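PDB 1QYI: hypothetical protein from Staphylococcus aureus subsp. aureus, which is of unknown function but contains a haloacid dehalogenase (HAD)-like hydrolase domain and so is probably a hydrolase of that superfamily. Local coordinates for residues A[215-226]-A[364-372]; A[10-19]-A[339-347]. All coordinates share one frame; numbering follows the deposited sequence.

Contact 1: residues A[215-226]-A[364-372]; sequences RPVDEVKVLLND and NHLGELRGV
Leu223 on helix 217-229 and Leu366, just ahead of helix 369-373, form the apolar centre of this contact: CD2 of Leu223 lies 3.6 Å from CG of Leu366. With CG anti to the backbone N (chi1 160°), Leu223 splits its two methyls, CD2 against Leu366 and CD1 against the Arg370 guanidinium, with Leu369 CD2 more loosely beyond. Val220 CG1 extends the patch, 4.1 Å from Leu366 CD2. All three are buried, and the forked end of a leucine can touch two partners at once.

Two arginines border it. The long, extended chain of Arg370 reaches the neighbouring helix, where its NH2 donates to Asp226 OD2 at 2.6 Å in a bent salt bridge (136° at the hydrogen). The oxygen lies near the guanidinium plane and uses its anti lone pair, while Leu223 CD1 sits over one face of the group, 3.7 Å from NH1. A water that donates to Glu219 O also accepts a weak bond from Arg370 NH1.

At the other end the Arg215 guanidinium, tilted 34° from the His365 ring, is centred over CE1, with NE above the ring's rim. Gly367 N meets ND1 in the ring plane through a weak bond (3.0 Å), consistent with fixing the ring's rotation, and a weak salt bridge to Glu219 engages Arg215 NH1.

The contact thus joins two helical elements beside the parallel sheet, with Leu224, Leu366 and Leu369 all resting on Phe6 of strand 3-6.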
loop_
_atom_site.group_PDB
_atom_site.type_symbol
_atom_site.label_atom_id
_atom_site.label_comp_id
_atom_site.label_asym_id
_atom_site.label_seq_id
_atom_site.Cartn_x
_atom_site.Cartn_y
_atom_site.Cartn_z
ATOM N N ARG A 215 -7.355 -16.361 0.952
ATOM C CA ARG A 215 -7.795 -17.746 0.829
ATOM C C ARG A 215 -6.708 -18.713 1.319
ATOM O O ARG A 215 -5.533 -18.548 0.988
ATOM C CB ARG A 215 -8.140 -18.056 -0.626
ATOM C CG ARG A 215 -9.462 -17.483 -1.079
ATOM C CD ARG A 215 -10.410 -18.592 -1.484
ATOM N NE ARG A 215 -11.163 -19.140 -0.365
ATOM C CZ ARG A 215 -11.703 -20.351 -0.370
ATOM N NH1 ARG A 215 -11.561 -21.132 -1.430
ATOM N NH2 ARG A 215 -12.397 -20.777 0.674
ATOM N N PRO A 216 -7.089 -19.741 2.105
ATOM C CA PRO A 216 -6.129 -20.722 2.627
ATOM C C PRO A 216 -5.176 -21.152 1.533
ATOM O O PRO A 216 -5.608 -21.663 0.511
ATOM C CB PRO A 216 -7.019 -21.873 3.082
ATOM C CG PRO A 216 -8.265 -21.178 3.508
ATOM C CD PRO A 216 -8.470 -20.135 2.434
ATOM N N VAL A 217 -3.884 -20.948 1.753
ATOM C CA VAL A 217 -2.863 -21.291 0.768
ATOM C C VAL A 217 -2.910 -22.746 0.304
ATOM O O VAL A 217 -2.807 -23.032 -0.894
ATOM C CB VAL A 217 -1.472 -20.978 1.330
ATOM C CG1 VAL A 217 -0.405 -21.249 0.287
ATOM C CG2 VAL A 217 -1.432 -19.528 1.773
ATOM N N ASP A 218 -3.065 -23.665 1.252
ATOM C CA ASP A 218 -3.128 -25.085 0.928
ATOM C C ASP A 218 -4.250 -25.373 -0.078
ATOM O O ASP A 218 -4.154 -26.316 -0.866
ATOM C CB ASP A 218 -3.328 -25.894 2.210
ATOM C CG ASP A 218 -4.680 -25.654 2.843
ATOM O OD1 ASP A 218 -5.187 -24.514 2.758
ATOM O OD2 ASP A 218 -5.231 -26.604 3.435
ATOM N N GLU A 219 -5.304 -24.559 -0.052
ATOM C CA GLU A 219 -6.433 -24.713 -0.974
ATOM C C GLU A 219 -6.118 -24.115 -2.350
ATOM O O GLU A 219 -6.523 -24.672 -3.372
ATOM C CB GLU A 219 -7.682 -24.036 -0.403
ATOM C CG GLU A 219 -8.808 -24.984 -0.017
ATOM C CD GLU A 219 -10.011 -24.258 0.583
ATOM O OE1 GLU A 219 -9.887 -23.731 1.714
ATOM O OE2 GLU A 219 -11.073 -24.205 -0.079
ATOM N N VAL A 220 -5.405 -22.986 -2.376
ATOM C CA VAL A 220 -5.054 -22.356 -3.647
ATOM C C VAL A 220 -3.906 -23.103 -4.321
ATOM O O VAL A 220 -3.782 -23.075 -5.539
ATOM C CB VAL A 220 -4.652 -20.849 -3.491
ATOM C CG1 VAL A 220 -5.566 -20.159 -2.506
ATOM C CG2 VAL A 220 -3.205 -20.725 -3.087
ATOM N N LYS A 221 -3.074 -23.779 -3.534
ATOM C CA LYS A 221 -1.961 -24.524 -4.103
ATOM C C LYS A 221 -2.480 -25.683 -4.946
ATOM O O LYS A 221 -1.786 -26.160 -5.843
ATOM C CB LYS A 221 -1.042 -25.059 -3.007
ATOM C CG LYS A 221 -0.070 -24.051 -2.418
ATOM C CD LYS A 221 0.648 -24.664 -1.220
ATOM C CE LYS A 221 1.702 -23.726 -0.642
ATOM N NZ LYS A 221 2.252 -24.226 0.656
ATOM N N VAL A 222 -3.700 -26.139 -4.653
ATOM C CA VAL A 222 -4.321 -27.230 -5.409
ATOM C C VAL A 222 -5.000 -26.665 -6.652
ATOM O O VAL A 222 -5.016 -27.295 -7.707
ATOM C CB VAL A 222 -5.389 -27.976 -4.570
ATOM C CG1 VAL A 222 -6.065 -29.045 -5.426
ATOM C CG2 VAL A 222 -4.753 -28.613 -3.344
ATOM N N LEU A 223 -5.570 -25.472 -6.508
ATOM C CA LEU A 223 -6.243 -24.793 -7.606
ATOM C C LEU A 223 -5.233 -24.400 -8.670
ATOM O O LEU A 223 -5.461 -24.605 -9.859
ATOM C CB LEU A 223 -6.969 -23.544 -7.092
ATOM C CG LEU A 223 -7.337 -22.430 -8.087
ATOM C CD1 LEU A 223 -8.331 -22.945 -9.130
ATOM C CD2 LEU A 223 -7.910 -21.245 -7.317
ATOM N N LEU A 224 -4.112 -23.831 -8.242
ATOM C CA LEU A 224 -3.068 -23.417 -9.179
ATOM C C LEU A 224 -2.475 -24.630 -9.882
ATOM O O LEU A 224 -2.222 -24.604 -11.085
ATOM C CB LEU A 224 -1.964 -22.654 -8.442
ATOM C CG LEU A 224 -2.403 -21.333 -7.809
ATOM C CD1 LEU A 224 -1.234 -20.704 -7.072
ATOM C CD2 LEU A 224 -2.933 -20.404 -8.893
ATOM N N ASN A 225 -2.257 -25.690 -9.110
ATOM C CA ASN A 225 -1.703 -26.934 -9.621
ATOM C C ASN A 225 -2.606 -27.528 -10.704
ATOM O O ASN A 225 -2.130 -27.897 -11.773
ATOM C CB ASN A 225 -1.529 -27.926 -8.466
ATOM C CG ASN A 225 -0.674 -29.119 -8.842
ATOM O OD1 ASN A 225 0.440 -28.968 -9.355
ATOM N ND2 ASN A 225 -1.184 -30.313 -8.575
ATOM N N ASP A 226 -3.905 -27.619 -10.434
ATOM C CA ASP A 226 -4.827 -28.164 -11.425
ATOM C C ASP A 226 -4.903 -27.229 -12.623
ATOM O O ASP A 226 -5.027 -27.682 -13.757
ATOM C CB ASP A 226 -6.230 -28.353 -10.843
ATOM C CG ASP A 226 -6.242 -29.229 -9.608
ATOM O OD1 ASP A 226 -5.374 -30.125 -9.484
ATOM O OD2 ASP A 226 -7.144 -29.032 -8.766
ATOM N N ASN A 364 -17.108 -14.905 -6.217
ATOM C CA ASN A 364 -17.011 -14.446 -4.828
ATOM C C ASN A 364 -15.568 -14.410 -4.355
ATOM O O ASN A 364 -15.159 -13.485 -3.661
ATOM C CB ASN A 364 -17.820 -15.335 -3.883
ATOM C CG ASN A 364 -19.313 -15.123 -4.012
ATOM O OD1 ASN A 364 -19.824 -14.022 -3.807
ATOM N ND2 ASN A 364 -20.026 -16.188 -4.349
ATOM N N HIS A 365 -14.804 -15.431 -4.722
ATOM C CA HIS A 365 -13.396 -15.511 -4.341
ATOM C C HIS A 365 -12.616 -16.452 -5.262
ATOM O O HIS A 365 -13.198 -17.190 -6.057
ATOM C CB HIS A 365 -13.279 -15.951 -2.874
ATOM C CG HIS A 365 -14.032 -17.206 -2.558
ATOM N ND1 HIS A 365 -13.637 -18.444 -3.005
ATOM C CD2 HIS A 365 -15.167 -17.403 -1.840
ATOM C CE1 HIS A 365 -14.494 -19.362 -2.575
ATOM N NE2 HIS A 365 -15.427 -18.752 -1.868
ATOM N N LEU A 366 -11.296 -16.412 -5.151
ATOM C CA LEU A 366 -10.427 -17.240 -5.979
ATOM C C LEU A 366 -10.865 -18.699 -6.098
ATOM O O LEU A 366 -10.591 -19.349 -7.103
ATOM C CB LEU A 366 -8.994 -17.196 -5.447
ATOM C CG LEU A 366 -7.935 -17.821 -6.359
ATOM C CD1 LEU A 366 -7.877 -17.042 -7.662
ATOM C CD2 LEU A 366 -6.574 -17.820 -5.670
ATOM N N GLY A 367 -11.539 -19.215 -5.077
ATOM C CA GLY A 367 -11.969 -20.603 -5.107
ATOM C C GLY A 367 -13.012 -20.912 -6.167
ATOM O O GLY A 367 -12.925 -21.922 -6.877
ATOM N N GLU A 368 -13.998 -20.030 -6.271
ATOM C CA GLU A 368 -15.084 -20.176 -7.224
ATOM C C GLU A 368 -14.631 -19.986 -8.665
ATOM O O GLU A 368 -15.456 -19.849 -9.570
ATOM C CB GLU A 368 -16.199 -19.177 -6.892
ATOM C CG GLU A 368 -17.057 -19.591 -5.704
ATOM C CD GLU A 368 -18.123 -18.564 -5.352
ATOM O OE1 GLU A 368 -18.587 -17.847 -6.271
ATOM O OE2 GLU A 368 -18.514 -18.489 -4.160
ATOM N N LEU A 369 -13.321 -19.990 -8.877
ATOM C CA LEU A 369 -12.766 -19.805 -10.218
ATOM C C LEU A 369 -12.994 -21.017 -11.119
ATOM O O LEU A 369 -13.064 -20.883 -12.343
ATOM C CB LEU A 369 -11.267 -19.501 -10.134
ATOM C CG LEU A 369 -10.517 -19.352 -11.459
ATOM C CD1 LEU A 369 -11.073 -18.167 -12.239
ATOM C CD2 LEU A 369 -9.035 -19.152 -11.191
ATOM N N ARG A 370 -13.106 -22.200 -10.523
ATOM C CA ARG A 370 -13.335 -23.406 -11.307
ATOM C C ARG A 370 -14.683 -23.341 -12.025
ATOM O O ARG A 370 -14.814 -23.795 -13.163
ATOM C CB ARG A 370 -13.311 -24.647 -10.417
ATOM C CG ARG A 370 -11.941 -25.178 -10.079
ATOM C CD ARG A 370 -12.086 -26.543 -9.434
ATOM N NE ARG A 370 -10.812 -27.151 -9.091
ATOM C CZ ARG A 370 -9.992 -26.686 -8.156
ATOM N NH1 ARG A 370 -10.316 -25.602 -7.466
ATOM N NH2 ARG A 370 -8.846 -27.313 -7.907
ATOM N N GLY A 371 -15.678 -22.773 -11.348
ATOM C CA GLY A 371 -17.007 -22.661 -11.919
ATOM C C GLY A 371 -17.005 -21.924 -13.236
ATOM O O GLY A 371 -17.757 -22.262 -14.147
ATOM N N VAL A 372 -16.147 -20.916 -13.340
ATOM C CA VAL A 372 -16.041 -20.128 -14.552
ATOM C C VAL A 372 -15.342 -20.889 -15.664
ATOM O O VAL A 372 -15.724 -20.783 -16.831
ATOM C CB VAL A 372 -15.260 -18.841 -14.305
ATOM C CG1 VAL A 372 -15.207 -18.014 -15.578
ATOM C CG2 VAL A 372 -15.905 -18.060 -13.179
HETATM O O HOH W 1 -8.685 -26.472 -4.629
#

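Contact 2: residues A[10-19]-A[339-347]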
loop_
_atom_site.group_PDB
_atom_site.type_symbol
_atom_site.label_atom_id
_atom_site.label_comp_id
_atom_site.label_asym_id
_atom_site.label_seq_id
_atom_site.Cartn_x
_atom_site.Cartn_y
_atom_site.Cartn_z
ATOM N N GLY A 10 -6.357 -8.156 -3.275
ATOM C CA GLY A 10 -7.757 -8.305 -3.610
ATOM C C GLY A 10 -8.049 -9.678 -4.182
ATOM O O GLY A 10 -9.203 -9.991 -4.463
ATOM N N VAL A 11 -7.003 -10.493 -4.343
ATOM C CA VAL A 11 -7.133 -11.839 -4.903
ATOM C C VAL A 11 -6.530 -12.911 -3.997
ATOM O O VAL A 11 -7.223 -13.806 -3.514
ATOM C CB VAL A 11 -6.423 -11.948 -6.279
ATOM C CG1 VAL A 11 -6.461 -13.386 -6.768
ATOM C CG2 VAL A 11 -7.077 -11.026 -7.286
ATOM N N PHE A 12 -5.217 -12.811 -3.803
ATOM C CA PHE A 12 -4.455 -13.749 -2.985
ATOM C C PHE A 12 -4.187 -13.166 -1.603
ATOM O O PHE A 12 -4.290 -13.862 -0.589
ATOM C CB PHE A 12 -3.118 -14.051 -3.664
ATOM C CG PHE A 12 -3.233 -14.895 -4.912
ATOM C CD1 PHE A 12 -3.405 -16.282 -4.824
ATOM C CD2 PHE A 12 -3.125 -14.313 -6.176
ATOM C CE1 PHE A 12 -3.463 -17.080 -5.975
ATOM C CE2 PHE A 12 -3.180 -15.101 -7.330
ATOM C CZ PHE A 12 -3.350 -16.495 -7.230
ATOM N N LEU A 13 -3.825 -11.886 -1.569
ATOM C CA LEU A 13 -3.518 -11.199 -0.315
ATOM C C LEU A 13 -4.335 -9.917 -0.183
ATOM O O LEU A 13 -4.867 -9.414 -1.167
ATOM C CB LEU A 13 -2.036 -10.839 -0.281
ATOM C CG LEU A 13 -0.993 -11.884 -0.693
ATOM C CD1 LEU A 13 0.366 -11.205 -0.708
ATOM C CD2 LEU A 13 -0.988 -13.083 0.264
ATOM N N SER A 14 -4.443 -9.388 1.028
ATOM C CA SER A 14 -5.179 -8.150 1.212
ATOM C C SER A 14 -4.187 -7.059 1.568
ATOM O O SER A 14 -3.001 -7.335 1.732
ATOM C CB SER A 14 -6.242 -8.296 2.302
ATOM O OG SER A 14 -5.695 -8.826 3.493
ATOM N N GLU A 15 -4.665 -5.822 1.668
ATOM C CA GLU A 15 -3.800 -4.685 1.985
ATOM C C GLU A 15 -3.841 -4.279 3.452
ATOM O O GLU A 15 -3.155 -3.339 3.851
ATOM C CB GLU A 15 -4.196 -3.478 1.137
ATOM C CG GLU A 15 -3.906 -3.612 -0.344
ATOM C CD GLU A 15 -4.441 -2.433 -1.138
ATOM O OE1 GLU A 15 -5.668 -2.195 -1.087
ATOM O OE2 GLU A 15 -3.641 -1.747 -1.813
ATOM N N GLU A 16 -4.646 -4.989 4.240
ATOM C CA GLU A 16 -4.818 -4.706 5.667
ATOM C C GLU A 16 -3.530 -4.445 6.440
ATOM O O GLU A 16 -3.434 -3.469 7.191
ATOM C CB GLU A 16 -5.567 -5.862 6.342
ATOM C CG GLU A 16 -7.037 -5.962 5.952
ATOM C CD GLU A 16 -7.818 -4.712 6.327
ATOM O OE1 GLU A 16 -7.807 -4.322 7.517
ATOM O OE2 GLU A 16 -8.452 -4.125 5.431
ATOM N N ARG A 17 -2.548 -5.327 6.268
ATOM C CA ARG A 17 -1.274 -5.207 6.959
ATOM C C ARG A 17 -0.655 -3.831 6.719
ATOM O O ARG A 17 0.029 -3.298 7.588
ATOM C CB ARG A 17 -0.314 -6.299 6.484
ATOM C CG ARG A 17 0.580 -6.869 7.573
ATOM C CD ARG A 17 -0.084 -8.028 8.315
ATOM N NE ARG A 17 -0.570 -7.655 9.644
ATOM C CZ ARG A 17 -0.705 -8.510 10.661
ATOM N NH1 ARG A 17 -0.391 -9.788 10.514
ATOM N NH2 ARG A 17 -1.149 -8.090 11.837
ATOM N N CYS A 18 -0.890 -3.261 5.536
ATOM C CA CYS A 18 -0.352 -1.944 5.230
ATOM C C CYS A 18 -0.913 -0.954 6.241
ATOM O O CYS A 18 -0.162 -0.193 6.860
ATOM C CB CYS A 18 -0.729 -1.508 3.807
ATOM S SG CYS A 18 0.236 -2.306 2.481
ATOM N N PHE A 19 -2.231 -0.977 6.418
ATOM C CA PHE A 19 -2.891 -0.081 7.365
ATOM C C PHE A 19 -2.390 -0.370 8.790
ATOM O O PHE A 19 -2.304 0.538 9.626
ATOM C CB PHE A 19 -4.411 -0.256 7.273
ATOM C CG PHE A 19 -4.940 -0.233 5.858
ATOM C CD1 PHE A 19 -4.541 0.760 4.962
ATOM C CD2 PHE A 19 -5.841 -1.201 5.424
ATOM C CE1 PHE A 19 -5.029 0.787 3.660
ATOM C CE2 PHE A 19 -6.335 -1.182 4.122
ATOM C CZ PHE A 19 -5.928 -0.185 3.235
ATOM N N ILE A 339 -12.455 -11.746 -15.351
ATOM C CA ILE A 339 -13.218 -12.385 -14.306
ATOM C C ILE A 339 -12.901 -11.684 -12.990
ATOM O O ILE A 339 -11.787 -11.770 -12.478
ATOM C CB ILE A 339 -12.948 -13.913 -14.232
ATOM C CG1 ILE A 339 -13.315 -14.421 -12.821
ATOM C CG2 ILE A 339 -11.527 -14.223 -14.629
ATOM C CD1 ILE A 339 -13.291 -15.918 -12.678
ATOM N N GLY A 340 -13.896 -10.961 -12.471
ATOM C CA GLY A 340 -13.729 -10.208 -11.236
ATOM C C GLY A 340 -13.992 -10.965 -9.948
ATOM O O GLY A 340 -14.892 -11.807 -9.876
ATOM N N THR A 341 -13.200 -10.659 -8.923
ATOM C CA THR A 341 -13.348 -11.301 -7.619
ATOM C C THR A 341 -13.952 -10.330 -6.628
ATOM O O THR A 341 -13.759 -9.127 -6.749
ATOM C CB THR A 341 -12.009 -11.769 -7.064
ATOM O OG1 THR A 341 -11.203 -12.285 -8.128
ATOM C CG2 THR A 341 -12.233 -12.875 -6.048
ATOM N N LEU A 342 -14.694 -10.844 -5.653
ATOM C CA LEU A 342 -15.313 -9.963 -4.672
ATOM C C LEU A 342 -14.530 -9.923 -3.367
ATOM O O LEU A 342 -15.091 -9.712 -2.292
ATOM C CB LEU A 342 -16.759 -10.387 -4.422
ATOM C CG LEU A 342 -17.667 -10.216 -5.632
ATOM C CD1 LEU A 342 -19.088 -10.602 -5.265
ATOM C CD2 LEU A 342 -17.609 -8.767 -6.118
ATOM N N THR A 343 -13.219 -10.106 -3.475
ATOM C CA THR A 343 -12.347 -10.093 -2.313
ATOM C C THR A 343 -11.513 -8.804 -2.160
ATOM O O THR A 343 -10.440 -8.810 -1.548
ATOM C CB THR A 343 -11.433 -11.338 -2.329
ATOM O OG1 THR A 343 -11.040 -11.645 -3.674
ATOM C CG2 THR A 343 -12.171 -12.528 -1.747
ATOM N N GLY A 344 -12.023 -7.700 -2.711
ATOM C CA GLY A 344 -11.341 -6.417 -2.610
ATOM C C GLY A 344 -11.692 -5.720 -1.305
ATOM O O GLY A 344 -12.551 -6.193 -0.557
ATOM N N LEU A 345 -11.039 -4.597 -1.018
ATOM C CA LEU A 345 -11.310 -3.863 0.222
ATOM C C LEU A 345 -12.786 -3.477 0.385
ATOM O O LEU A 345 -13.270 -3.313 1.504
ATOM C CB LEU A 345 -10.435 -2.604 0.299
ATOM C CG LEU A 345 -8.965 -2.792 0.690
ATOM C CD1 LEU A 345 -8.906 -3.541 2.016
ATOM C CD2 LEU A 345 -8.216 -3.570 -0.390
ATOM N N LYS A 346 -13.487 -3.330 -0.740
ATOM C CA LYS A 346 -14.903 -2.975 -0.748
ATOM C C LYS A 346 -15.768 -4.223 -0.546
ATOM O O LYS A 346 -16.981 -4.124 -0.390
ATOM C CB LYS A 346 -15.276 -2.320 -2.083
ATOM C CG LYS A 346 -14.633 -0.962 -2.359
ATOM C CD LYS A 346 -15.242 0.146 -1.509
ATOM C CE LYS A 346 -14.695 1.527 -1.891
ATOM N NZ LYS A 346 -15.467 2.645 -1.255
ATOM N N GLY A 347 -15.140 -5.397 -0.559
ATOM C CA GLY A 347 -15.884 -6.633 -0.378
ATOM C C GLY A 347 -16.745 -6.969 -1.584
ATOM O O GLY A 347 -16.292 -6.868 -2.724
#
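The loop after strand 3-6 carries the DxDG sequence characteristic of HAD motif I, and from its glycine, Gly10, onward it meets the turn beyond strand 337-341. Thr343 OG1 donates to Gly10 O at 2.6 Å, approaching from above the carbonyl plane (37° out of it) rather than along a lone pair. A threonine suits this place because its short side chain carries a hydroxyl right to the neighbouring backbone. Gly10 CA in turn makes a CH...O contact of 3.4 Å with Thr343 O. The backbone of Gly10 has a positive phi, 88°, at which a side chain would jam against the preceding carbonyl, so glycine fits.

The fork of Leu345, in the type I turn 344-347, divides between partners. Its CD1 makes the apolar contact, at the ring edge of Phe19, 4.1 Å from CE2, and passes 3.5 Å from Glu16 OE2, while CD2 lies against Glu15 OE1. A partly apolar, partly carboxylate-lined surface thus receives the branched end. Glu16 has its main partner elsewhere, a salt bridge from OE1 to Arg56.

Phe19 also touches Asn77 and Met80 of helix 77-93. Through the turn after strand 337-341, the sheet end of the fold meets the start of helix 16-31, which leads into the helical region.

Overall arrangement
Contacts 1 and 2 have centres 15 Å apart and meet directly through apolar packing: Leu366 CD2 is 3.2 Å from Phe12 CE1, and Leu369 CD1 is 3.2 Å from Ile339 CD1. Contact 1 flanks the parallel sheet, whereas contact 2 lies at the C-terminal ends of the parallel strands, where the active site of HAD enzymes lies; for this protein that role is inferred. Their segments alternate along the chain, 10-19 and 215-226 coming from far earlier in the sequence than the neighbouring 339-347 and 364-372. Phe12 and Ser14 also pair through their backbones with Leu214 and Ile212, linking the loop of contact 2 to the approach to helix 217-229.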